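Local coordinates for protein 4-amino-4-deoxy-L-arabinose transferase or related glycosyltransferases of PMT family (Cupriavidus metallidurans, PDB 5EZM) that probably transfers 4-amino-4-deoxy-L-arabinose from a polyprenyl phosphate carrier to lipid A, as a zinc-binding integral membrane glycosyltransferase of the GT-C fold, at residues V40-W45 and M444-L448; V44-L49 and A154-N158; A144-M150 and G294-W299. All coordinates share one frame; numbering follows the deposited sequence.

Interaction 1: residues V40-W45 and M444-L448; sequences VALVVW and MGMYL. With MPG ([(Z)-octadec-9-enyl] (2R)-2,3-bis(oxidanyl)propanoate), chain V.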
loop_
_atom_site.group_PDB
_atom_site.type_symbol
_atom_site.label_atom_id
_atom_site.label_comp_id
_atom_site.label_asym_id
_atom_site.label_seq_id
_atom_site.Cartn_x
_atom_site.Cartn_y
_atom_site.Cartn_z
ATOM N N VAL A 40 22.394 -2.055 -5.841
ATOM C CA VAL A 40 21.558 -2.858 -6.726
ATOM C C VAL A 40 20.130 -2.897 -6.211
ATOM O O VAL A 40 19.175 -2.908 -7.000
ATOM C CB VAL A 40 22.145 -4.272 -6.881
ATOM C CG1 VAL A 40 21.239 -5.132 -7.748
ATOM C CG2 VAL A 40 23.542 -4.197 -7.476
ATOM N N ALA A 41 19.953 -2.881 -4.888
ATOM C CA ALA A 41 18.604 -2.845 -4.342
ATOM C C ALA A 41 17.911 -1.537 -4.705
ATOM O O ALA A 41 16.822 -1.542 -5.299
ATOM C CB ALA A 41 18.648 -3.043 -2.826
ATOM N N LEU A 42 18.564 -0.406 -4.413
ATOM C CA LEU A 42 17.891 0.885 -4.514
ATOM C C LEU A 42 17.471 1.176 -5.945
ATOM O O LEU A 42 16.345 1.626 -6.189
ATOM C CB LEU A 42 18.796 1.995 -3.979
ATOM C CG LEU A 42 18.819 2.169 -2.459
ATOM C CD1 LEU A 42 19.826 3.235 -2.043
ATOM C CD2 LEU A 42 17.427 2.516 -1.945
ATOM N N VAL A 43 18.355 0.908 -6.908
ATOM C CA VAL A 43 18.012 1.147 -8.305
ATOM C C VAL A 43 16.829 0.277 -8.718
ATOM O O VAL A 43 15.935 0.727 -9.446
ATOM C CB VAL A 43 19.241 0.929 -9.207
ATOM C CG1 VAL A 43 19.815 -0.464 -9.010
ATOM C CG2 VAL A 43 18.885 1.169 -10.666
ATOM N N VAL A 44 16.777 -0.968 -8.231
ATOM C CA VAL A 44 15.608 -1.788 -8.529
ATOM C C VAL A 44 14.400 -1.251 -7.777
ATOM O O VAL A 44 13.269 -1.309 -8.275
ATOM C CB VAL A 44 15.886 -3.268 -8.199
ATOM C CG1 VAL A 44 14.607 -4.101 -8.277
ATOM C CG2 VAL A 44 16.931 -3.827 -9.151
ATOM N N TRP A 45 14.628 -0.682 -6.591
ATOM C CA TRP A 45 13.530 -0.193 -5.766
ATOM C C TRP A 45 12.762 0.923 -6.462
ATOM O O TRP A 45 11.525 0.949 -6.427
ATOM C CB TRP A 45 14.080 0.284 -4.423
ATOM C CG TRP A 45 13.039 0.624 -3.407
ATOM C CD1 TRP A 45 12.469 1.846 -3.193
ATOM C CD2 TRP A 45 12.456 -0.265 -2.448
ATOM N NE1 TRP A 45 11.562 1.768 -2.165
ATOM C CE2 TRP A 45 11.535 0.483 -1.692
ATOM C CE3 TRP A 45 12.621 -1.623 -2.159
ATOM C CZ2 TRP A 45 10.783 -0.081 -0.665
ATOM C CZ3 TRP A 45 11.873 -2.181 -1.140
ATOM C CH2 TRP A 45 10.967 -1.411 -0.405
ATOM N N MET A 444 18.162 -11.253 -1.766
ATOM C CA MET A 444 18.202 -10.497 -3.015
ATOM C C MET A 444 17.494 -11.250 -4.137
ATOM O O MET A 444 16.739 -10.655 -4.920
ATOM C CB MET A 444 19.648 -10.194 -3.401
ATOM C CG MET A 444 19.809 -9.579 -4.780
ATOM S SD MET A 444 19.052 -7.949 -4.929
ATOM C CE MET A 444 20.152 -6.954 -3.925
ATOM N N GLY A 445 17.715 -12.563 -4.222
ATOM C CA GLY A 445 17.019 -13.353 -5.223
ATOM C C GLY A 445 15.516 -13.334 -5.034
ATOM O O GLY A 445 14.762 -13.195 -5.999
ATOM N N MET A 446 15.060 -13.466 -3.785
ATOM C CA MET A 446 13.629 -13.406 -3.505
ATOM C C MET A 446 13.054 -12.051 -3.890
ATOM O O MET A 446 12.004 -11.971 -4.537
ATOM C CB MET A 446 13.372 -13.696 -2.026
ATOM C CG MET A 446 13.589 -15.138 -1.646
ATOM S SD MET A 446 12.432 -16.199 -2.522
ATOM C CE MET A 446 13.459 -17.630 -2.802
ATOM N N TYR A 447 13.735 -10.971 -3.499
ATOM C CA TYR A 447 13.234 -9.631 -3.777
ATOM C C TYR A 447 13.128 -9.385 -5.277
ATOM O O TYR A 447 12.109 -8.882 -5.765
ATOM C CB TYR A 447 14.140 -8.591 -3.120
ATOM C CG TYR A 447 13.926 -7.186 -3.630
ATOM C CD1 TYR A 447 12.739 -6.511 -3.381
ATOM C CD2 TYR A 447 14.913 -6.532 -4.353
ATOM C CE1 TYR A 447 12.540 -5.228 -3.841
ATOM C CE2 TYR A 447 14.724 -5.247 -4.813
ATOM C CZ TYR A 447 13.537 -4.602 -4.555
ATOM O OH TYR A 447 13.342 -3.321 -5.015
ATOM N N LEU A 448 14.175 -9.740 -6.027
ATOM C CA LEU A 448 14.099 -9.613 -7.478
ATOM C C LEU A 448 12.987 -10.486 -8.045
ATOM O O LEU A 448 12.304 -10.095 -8.998
ATOM C CB LEU A 448 15.444 -9.971 -8.111
ATOM C CG LEU A 448 16.630 -9.062 -7.770
ATOM C CD1 LEU A 448 17.892 -9.529 -8.480
ATOM C CD2 LEU A 448 16.324 -7.613 -8.109
HETATM C C2 MPG V . 22.507 -1.526 -11.298
HETATM C C3 MPG V . 21.887 -2.854 -10.880
HETATM C C4 MPG V . 20.744 -3.290 -11.785
HETATM C C5 MPG V . 20.169 -4.655 -11.362
HETATM C C6 MPG V . 19.332 -5.319 -12.468
HETATM C C7 MPG V . 19.074 -6.809 -12.177
HETATM C C1 MPG V . 23.665 -1.113 -10.382
#

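Interaction 2: residues V44-L49 and A154-N158; sequences VWFVSL and AAHFN. With MPG ([(Z)-octadec-9-enyl] (2R)-2,3-bis(oxidanyl)propanoate), chain B.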
loop_
_atom_site.group_PDB
_atom_site.type_symbol
_atom_site.label_atom_id
_atom_site.label_comp_id
_atom_site.label_asym_id
_atom_site.label_seq_id
_atom_site.Cartn_x
_atom_site.Cartn_y
_atom_site.Cartn_z
ATOM N N VAL A 44 16.777 -0.968 -8.231
ATOM C CA VAL A 44 15.608 -1.788 -8.529
ATOM C C VAL A 44 14.400 -1.251 -7.777
ATOM O O VAL A 44 13.269 -1.309 -8.275
ATOM C CB VAL A 44 15.886 -3.268 -8.199
ATOM C CG1 VAL A 44 14.607 -4.101 -8.277
ATOM C CG2 VAL A 44 16.931 -3.827 -9.151
ATOM N N TRP A 45 14.628 -0.682 -6.591
ATOM C CA TRP A 45 13.530 -0.193 -5.766
ATOM C C TRP A 45 12.762 0.923 -6.462
ATOM O O TRP A 45 11.525 0.949 -6.427
ATOM C CB TRP A 45 14.080 0.284 -4.423
ATOM C CG TRP A 45 13.039 0.624 -3.407
ATOM C CD1 TRP A 45 12.469 1.846 -3.193
ATOM C CD2 TRP A 45 12.456 -0.265 -2.448
ATOM N NE1 TRP A 45 11.562 1.768 -2.165
ATOM C CE2 TRP A 45 11.535 0.483 -1.692
ATOM C CE3 TRP A 45 12.621 -1.623 -2.159
ATOM C CZ2 TRP A 45 10.783 -0.081 -0.665
ATOM C CZ3 TRP A 45 11.873 -2.181 -1.140
ATOM C CH2 TRP A 45 10.967 -1.411 -0.405
ATOM N N PHE A 46 13.469 1.846 -7.110
ATOM C CA PHE A 46 12.827 3.014 -7.704
ATOM C C PHE A 46 12.465 2.828 -9.170
ATOM O O PHE A 46 11.377 3.245 -9.584
ATOM C CB PHE A 46 13.718 4.249 -7.534
ATOM C CG PHE A 46 13.766 4.750 -6.119
ATOM C CD1 PHE A 46 12.759 5.565 -5.627
ATOM C CD2 PHE A 46 14.799 4.382 -5.273
ATOM C CE1 PHE A 46 12.788 6.016 -4.321
ATOM C CE2 PHE A 46 14.832 4.832 -3.964
ATOM C CZ PHE A 46 13.825 5.649 -3.489
ATOM N N VAL A 47 13.339 2.203 -9.965
ATOM C CA VAL A 47 13.024 1.967 -11.374
ATOM C C VAL A 47 11.727 1.175 -11.502
ATOM O O VAL A 47 10.831 1.536 -12.276
ATOM C CB VAL A 47 14.196 1.259 -12.077
ATOM C CG1 VAL A 47 13.760 0.735 -13.442
ATOM C CG2 VAL A 47 15.376 2.208 -12.216
ATOM N N SER A 48 11.593 0.101 -10.717
ATOM C CA SER A 48 10.384 -0.716 -10.756
ATOM C C SER A 48 9.125 0.078 -10.428
ATOM O O SER A 48 8.020 -0.383 -10.735
ATOM C CB SER A 48 10.519 -1.898 -9.796
ATOM O OG SER A 48 10.854 -1.457 -8.493
ATOM N N LEU A 49 9.263 1.256 -9.813
ATOM C CA LEU A 49 8.092 2.084 -9.555
ATOM C C LEU A 49 7.427 2.542 -10.846
ATOM O O LEU A 49 6.197 2.655 -10.902
ATOM C CB LEU A 49 8.480 3.299 -8.714
ATOM C CG LEU A 49 8.827 3.074 -7.245
ATOM C CD1 LEU A 49 9.211 4.395 -6.603
ATOM C CD2 LEU A 49 7.660 2.435 -6.514
ATOM N N ALA A 154 3.812 -4.349 -1.290
ATOM C CA ALA A 154 3.049 -3.245 -0.719
ATOM C C ALA A 154 3.833 -1.940 -0.777
ATOM O O ALA A 154 3.242 -0.864 -0.913
ATOM C CB ALA A 154 2.647 -3.569 0.721
ATOM N N ALA A 155 5.163 -2.018 -0.697
ATOM C CA ALA A 155 5.994 -0.827 -0.808
ATOM C C ALA A 155 6.006 -0.255 -2.218
ATOM O O ALA A 155 6.347 0.919 -2.389
ATOM C CB ALA A 155 7.422 -1.141 -0.368
ATOM N N HIS A 156 5.648 -1.053 -3.229
ATOM C CA HIS A 156 5.608 -0.583 -4.608
ATOM C C HIS A 156 4.189 -0.485 -5.158
ATOM O O HIS A 156 4.006 -0.389 -6.377
ATOM C CB HIS A 156 6.456 -1.488 -5.499
ATOM C CG HIS A 156 7.925 -1.303 -5.310
ATOM N ND1 HIS A 156 8.558 -1.565 -4.115
ATOM C CD2 HIS A 156 8.886 -0.867 -6.157
ATOM C CE1 HIS A 156 9.848 -1.307 -4.236
ATOM N NE2 HIS A 156 10.072 -0.882 -5.467
ATOM N N PHE A 157 3.182 -0.496 -4.288
ATOM C CA PHE A 157 1.785 -0.460 -4.702
ATOM C C PHE A 157 1.103 0.698 -3.992
ATOM O O PHE A 157 1.010 0.703 -2.761
ATOM C CB PHE A 157 1.088 -1.785 -4.382
ATOM C CG PHE A 157 -0.281 -1.904 -4.974
ATOM C CD1 PHE A 157 -0.445 -2.293 -6.292
ATOM C CD2 PHE A 157 -1.406 -1.631 -4.212
ATOM C CE1 PHE A 157 -1.706 -2.403 -6.843
ATOM C CE2 PHE A 157 -2.670 -1.743 -4.755
ATOM C CZ PHE A 157 -2.820 -2.129 -6.075
ATOM N N ASN A 158 0.622 1.671 -4.765
ATOM C CA ASN A 158 0.136 2.924 -4.197
ATOM C C ASN A 158 -1.144 2.730 -3.391
ATOM O O ASN A 158 -2.250 2.804 -3.933
ATOM C CB ASN A 158 -0.090 3.962 -5.300
ATOM C CG ASN A 158 -0.467 5.320 -4.749
ATOM O OD1 ASN A 158 -0.202 5.627 -3.587
ATOM N ND2 ASN A 158 -1.087 6.145 -5.583
HETATM C C2 MPG B . 12.082 4.893 -14.344
HETATM C C3 MPG B . 12.285 6.168 -13.534
HETATM C C4 MPG B . 12.445 5.900 -12.046
HETATM C C5 MPG B . 12.473 7.210 -11.242
HETATM C C6 MPG B . 13.082 7.053 -9.839
HETATM C C7 MPG B . 13.187 8.407 -9.109
HETATM C C8 MPG B . 13.779 8.278 -7.686
HETATM C C9 MPG B . 13.531 9.542 -6.826
HETATM C C10 MPG B . 13.872 9.314 -5.328
HETATM C C11 MPG B . 13.342 10.445 -4.420
HETATM C C12 MPG B . 13.844 10.316 -2.940
HETATM C C1 MPG B . 11.793 5.179 -15.821
#

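Interaction 3: residues A144-M150 and G294-W299; sequences ALLAAPM and GGFLPW. With MPG ([(Z)-octadec-9-enyl] (2R)-2,3-bis(oxidanyl)propanoate), chain L.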
loop_
_atom_site.group_PDB
_atom_site.type_symbol
_atom_site.label_atom_id
_atom_site.label_comp_id
_atom_site.label_asym_id
_atom_site.label_seq_id
_atom_site.Cartn_x
_atom_site.Cartn_y
_atom_site.Cartn_z
ATOM N N ALA A 144 15.560 -9.422 5.752
ATOM C CA ALA A 144 14.238 -9.998 5.971
ATOM C C ALA A 144 13.149 -9.120 5.368
ATOM O O ALA A 144 12.319 -9.593 4.581
ATOM C CB ALA A 144 14.001 -10.201 7.466
ATOM N N LEU A 145 13.137 -7.833 5.724
ATOM C CA LEU A 145 12.114 -6.940 5.193
ATOM C C LEU A 145 12.243 -6.771 3.684
ATOM O O LEU A 145 11.229 -6.606 2.992
ATOM C CB LEU A 145 12.185 -5.587 5.899
ATOM C CG LEU A 145 11.870 -5.641 7.395
ATOM C CD1 LEU A 145 11.999 -4.266 8.017
ATOM C CD2 LEU A 145 10.475 -6.199 7.623
ATOM N N LEU A 146 13.467 -6.822 3.153
ATOM C CA LEU A 146 13.645 -6.702 1.710
ATOM C C LEU A 146 13.018 -7.885 0.982
ATOM O O LEU A 146 12.293 -7.707 -0.003
ATOM C CB LEU A 146 15.131 -6.585 1.372
ATOM C CG LEU A 146 15.469 -6.427 -0.114
ATOM C CD1 LEU A 146 14.945 -5.105 -0.657
ATOM C CD2 LEU A 146 16.966 -6.549 -0.349
ATOM N N ALA A 147 13.276 -9.105 1.462
ATOM C CA ALA A 147 12.777 -10.299 0.790
ATOM C C ALA A 147 11.297 -10.549 1.036
ATOM O O ALA A 147 10.667 -11.263 0.248
ATOM C CB ALA A 147 13.572 -11.529 1.232
ATOM N N ALA A 148 10.735 -9.999 2.108
ATOM C CA ALA A 148 9.332 -10.223 2.428
ATOM C C ALA A 148 8.457 -9.663 1.313
ATOM O O ALA A 148 8.462 -8.442 1.087
ATOM C CB ALA A 148 8.971 -9.580 3.764
ATOM N N PRO A 149 7.707 -10.502 0.596
ATOM C CA PRO A 149 6.926 -9.995 -0.542
ATOM C C PRO A 149 5.844 -9.012 -0.142
ATOM O O PRO A 149 5.515 -8.126 -0.937
ATOM C CB PRO A 149 6.330 -11.270 -1.149
ATOM C CG PRO A 149 6.261 -12.217 -0.014
ATOM C CD PRO A 149 7.483 -11.940 0.815
ATOM N N MET A 150 5.273 -9.135 1.058
ATOM C CA MET A 150 4.262 -8.167 1.472
ATOM C C MET A 150 4.864 -6.776 1.637
ATOM O O MET A 150 4.250 -5.778 1.240
ATOM C CB MET A 150 3.588 -8.626 2.763
ATOM C CG MET A 150 2.577 -7.642 3.325
ATOM S SD MET A 150 1.410 -8.410 4.472
ATOM C CE MET A 150 0.228 -9.113 3.326
ATOM N N GLY A 294 1.867 -16.004 3.125
ATOM C CA GLY A 294 2.366 -15.673 1.802
ATOM C C GLY A 294 3.173 -14.390 1.774
ATOM O O GLY A 294 4.137 -14.275 1.013
ATOM N N GLY A 295 2.797 -13.414 2.598
ATOM C CA GLY A 295 3.492 -12.143 2.640
ATOM C C GLY A 295 4.817 -12.172 3.361
ATOM O O GLY A 295 5.583 -11.209 3.265
ATOM N N PHE A 296 5.094 -13.249 4.089
ATOM C CA PHE A 296 6.380 -13.476 4.733
ATOM C C PHE A 296 6.970 -14.807 4.275
ATOM O O PHE A 296 7.643 -15.498 5.043
ATOM C CB PHE A 296 6.229 -13.439 6.252
ATOM C CG PHE A 296 7.421 -12.879 6.971
ATOM C CD1 PHE A 296 7.806 -11.561 6.779
ATOM C CD2 PHE A 296 8.145 -13.661 7.859
ATOM C CE1 PHE A 296 8.900 -11.037 7.445
ATOM C CE2 PHE A 296 9.235 -13.142 8.531
ATOM C CZ PHE A 296 9.614 -11.827 8.322
ATOM N N LEU A 297 6.719 -15.164 3.012
ATOM C CA LEU A 297 6.957 -16.531 2.551
ATOM C C LEU A 297 8.418 -16.962 2.628
ATOM O O LEU A 297 8.681 -18.060 3.147
ATOM C CB LEU A 297 6.401 -16.692 1.132
ATOM C CG LEU A 297 6.437 -18.101 0.537
ATOM C CD1 LEU A 297 5.628 -19.068 1.387
ATOM C CD2 LEU A 297 5.920 -18.079 -0.885
ATOM N N PRO A 298 9.401 -16.189 2.146
ATOM C CA PRO A 298 10.795 -16.662 2.217
ATOM C C PRO A 298 11.293 -16.936 3.630
ATOM O O PRO A 298 12.368 -17.531 3.778
ATOM C CB PRO A 298 11.591 -15.526 1.554
ATOM C CG PRO A 298 10.686 -14.348 1.566
ATOM C CD PRO A 298 9.313 -14.908 1.423
ATOM N N TRP A 299 10.551 -16.540 4.665
ATOM C CA TRP A 299 10.931 -16.819 6.044
ATOM C C TRP A 299 9.934 -17.729 6.750
ATOM O O TRP A 299 10.048 -17.932 7.966
ATOM C CB TRP A 299 11.094 -15.511 6.825
ATOM C CG TRP A 299 11.832 -14.440 6.065
ATOM C CD1 TRP A 299 11.330 -13.244 5.636
ATOM C CD2 TRP A 299 13.200 -14.476 5.634
ATOM N NE1 TRP A 299 12.299 -12.533 4.973
ATOM C CE2 TRP A 299 13.456 -13.266 4.957
ATOM C CE3 TRP A 299 14.232 -15.412 5.758
ATOM C CZ2 TRP A 299 14.702 -12.969 4.402
ATOM C CZ3 TRP A 299 15.467 -15.114 5.208
ATOM C CH2 TRP A 299 15.692 -13.902 4.540
HETATM C C5 MPG L . 3.296 -17.529 -3.371
HETATM C C6 MPG L . 2.308 -16.352 -3.298
HETATM C C7 MPG L . 2.929 -15.065 -2.713
HETATM C C8 MPG L . 1.839 -14.096 -2.193
HETATM C C9 MPG L . 2.394 -12.731 -1.716
HETATM C C10 MPG L . 1.314 -11.886 -0.986
HETATM C C11 MPG L . 1.616 -10.375 -1.046
HETATM C C12 MPG L . 0.534 -9.528 -0.294
HETATM C C13 MPG L . 0.775 -8.011 -0.431
HETATM C C14 MPG L . -0.455 -7.164 0.026
HETATM C C15 MPG L . -0.326 -5.661 -0.377
HETATM C C16 MPG L . -1.302 -4.744 0.413
#

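Interaction 1: residues V40-W45 and M444-L448
Val40 begins the contact, its CG1 meeting the terminal methyl CE of Met444 at 4.4 Å. The same branch also reaches C5 of the bound lipid, which passes along this side of the helix. One residue on, Ala41 offers its backbone and methyl to the same group: CE of Met444 comes within 4.2 Å of Ala41 N, because the methionine chain bends at both chi2 and chi3 and turns its end back toward helix 31-47. Val43 takes no part in the helix pairing but packs its CG1 against C3 of the lipid.

Both segments belong to predicted transmembrane helices of the GT-C membrane domain. The two segments run almost parallel, their axes at 9° and 11.6 Å apart at closest, so the space between them is bridged by side chains.

Val44 carries much of this bridge. Its CG1 packs against CE2 of Tyr447 at 3.7 Å, the two side chains sliding past one another in opposite directions, and its side chain crosses that of Leu448 at about a right angle, Val44 CG1 to Leu448 CD2 being 3.9 Å. The side chains of Trp45 and Tyr447 likewise cross at about a right angle. With CG anti to the backbone N (chi1 165°), Tyr447 extends across the interface until its OH is 3.2 Å from Trp45 CA and 3.4 Å from Trp45 CE3.

Interaction 2: residues V44-L49 and A154-N158
Trp45 and His156 form an edge-to-face (T-shaped) aromatic pair where helix 31-47 nears its C-terminal end and the chain leaves helix 149-155, a junction within the GT-C membrane domain. The edge of the imidazole is directed at the indole face, with ring planes at 73° and His156 CE1 standing 3.3 Å above the middle of the indole. CG of His156 is anti to its carbonyl carbon (chi1 -73°), which carries the imidazole from the loop toward the end of the other helix.

Polar contacts meet the same ring at its rim. NE2 of His156 donates a weak, bent hydrogen bond to the backbone O of Trp45, the N-H...O angle being 130°, and this oxygen lies near the imidazole plane. The other ring nitrogen, ND1, is hydrogen-bonded to the carbonyl O of Ser152 in the preceding turn. The ND1 bond, with the weak NE2 contact beside it, would tend to hold the ring's orientation. The hydroxyl of Ser48 bonds back to Val44 O, although the modelled length of that bond is doubtful at this resolution. The indole is anchored in turn, its NE1 donating to Ala115 O of helix 112-133.

Packing contacts complete the enclosure. CB of Ala155 packs against the six-membered ring of Trp45, 3.5 Å from CZ2, while Leu49 crosses the imidazole at about a right angle and brings CD2 within 3.5 Å of His156 CD2. The Ser48 hydroxyl also packs against this ring carbon. Phe46 points away from this junction to line a lipid pocket, where its CD1 lies 3.6 Å from C8 of the bound lipid.

Interaction 3: residues A144-M150 and G294-W299
Trp299 and Ala144 are joined by a hydrogen bond from the indole NE1 to the alanine carbonyl O, 3.0 Å long, where two predicted transmembrane stretches of the GT-C membrane domain both break their helices. That oxygen also accepts the bond from Ala148 N, so it is gripped twice. CB of Ala144 lies over one indole face, toward its rim, and CG of Pro298 over the opposite face; Ala147 CB touches Trp299 CZ2 at 3.7 Å. With an alanine at Trp299, Ala144 O would probably lose its second donor and a gap would open beside Ala144 and Ala147.

On the far side of the breaks, Met150 N donates to Gly295 O over 3.0 Å, nearly straight at 162°, in the carbonyl plane on a lone pair. Gly295 has no side chain, and its CA comes within 3.5 Å of Met150 CB. Between these bonds the pyrrolidine rings of Pro149 and Pro298 approach each other, their CD atoms 3.5 Å apart.

Farther out, Tyr442 of helix 435-456 bonds to Pro298 O and meets the indole, and Leu356 of helix 352-365 packs on Phe296. On the lipid side, Met150 bends at chi3 to set CE 3.7 Å from lipid C12.

Overall arrangement
From the N terminus, helix 31-47 supplies the first partner of both interaction 1 and interaction 2, which share Val44 and Trp45. Interaction 2 closes the shorter loop, at 154-158. Interaction 3 opens within that loop, at 144-150, and closes beyond it at 294-299, so the two cross. Interaction 1 closes last, at 444-448, and its long loop encloses interaction 3 completely. Helices 31-47, 135-147, 149-155, 288-295 and 435-456 are thereby drawn into one buried cluster of the membrane domain. The contacts also touch directly: Tyr447 packs near His156 and against Leu146, Met446 reaches Pro298 and Ala147, and Trp45 approaches Leu146.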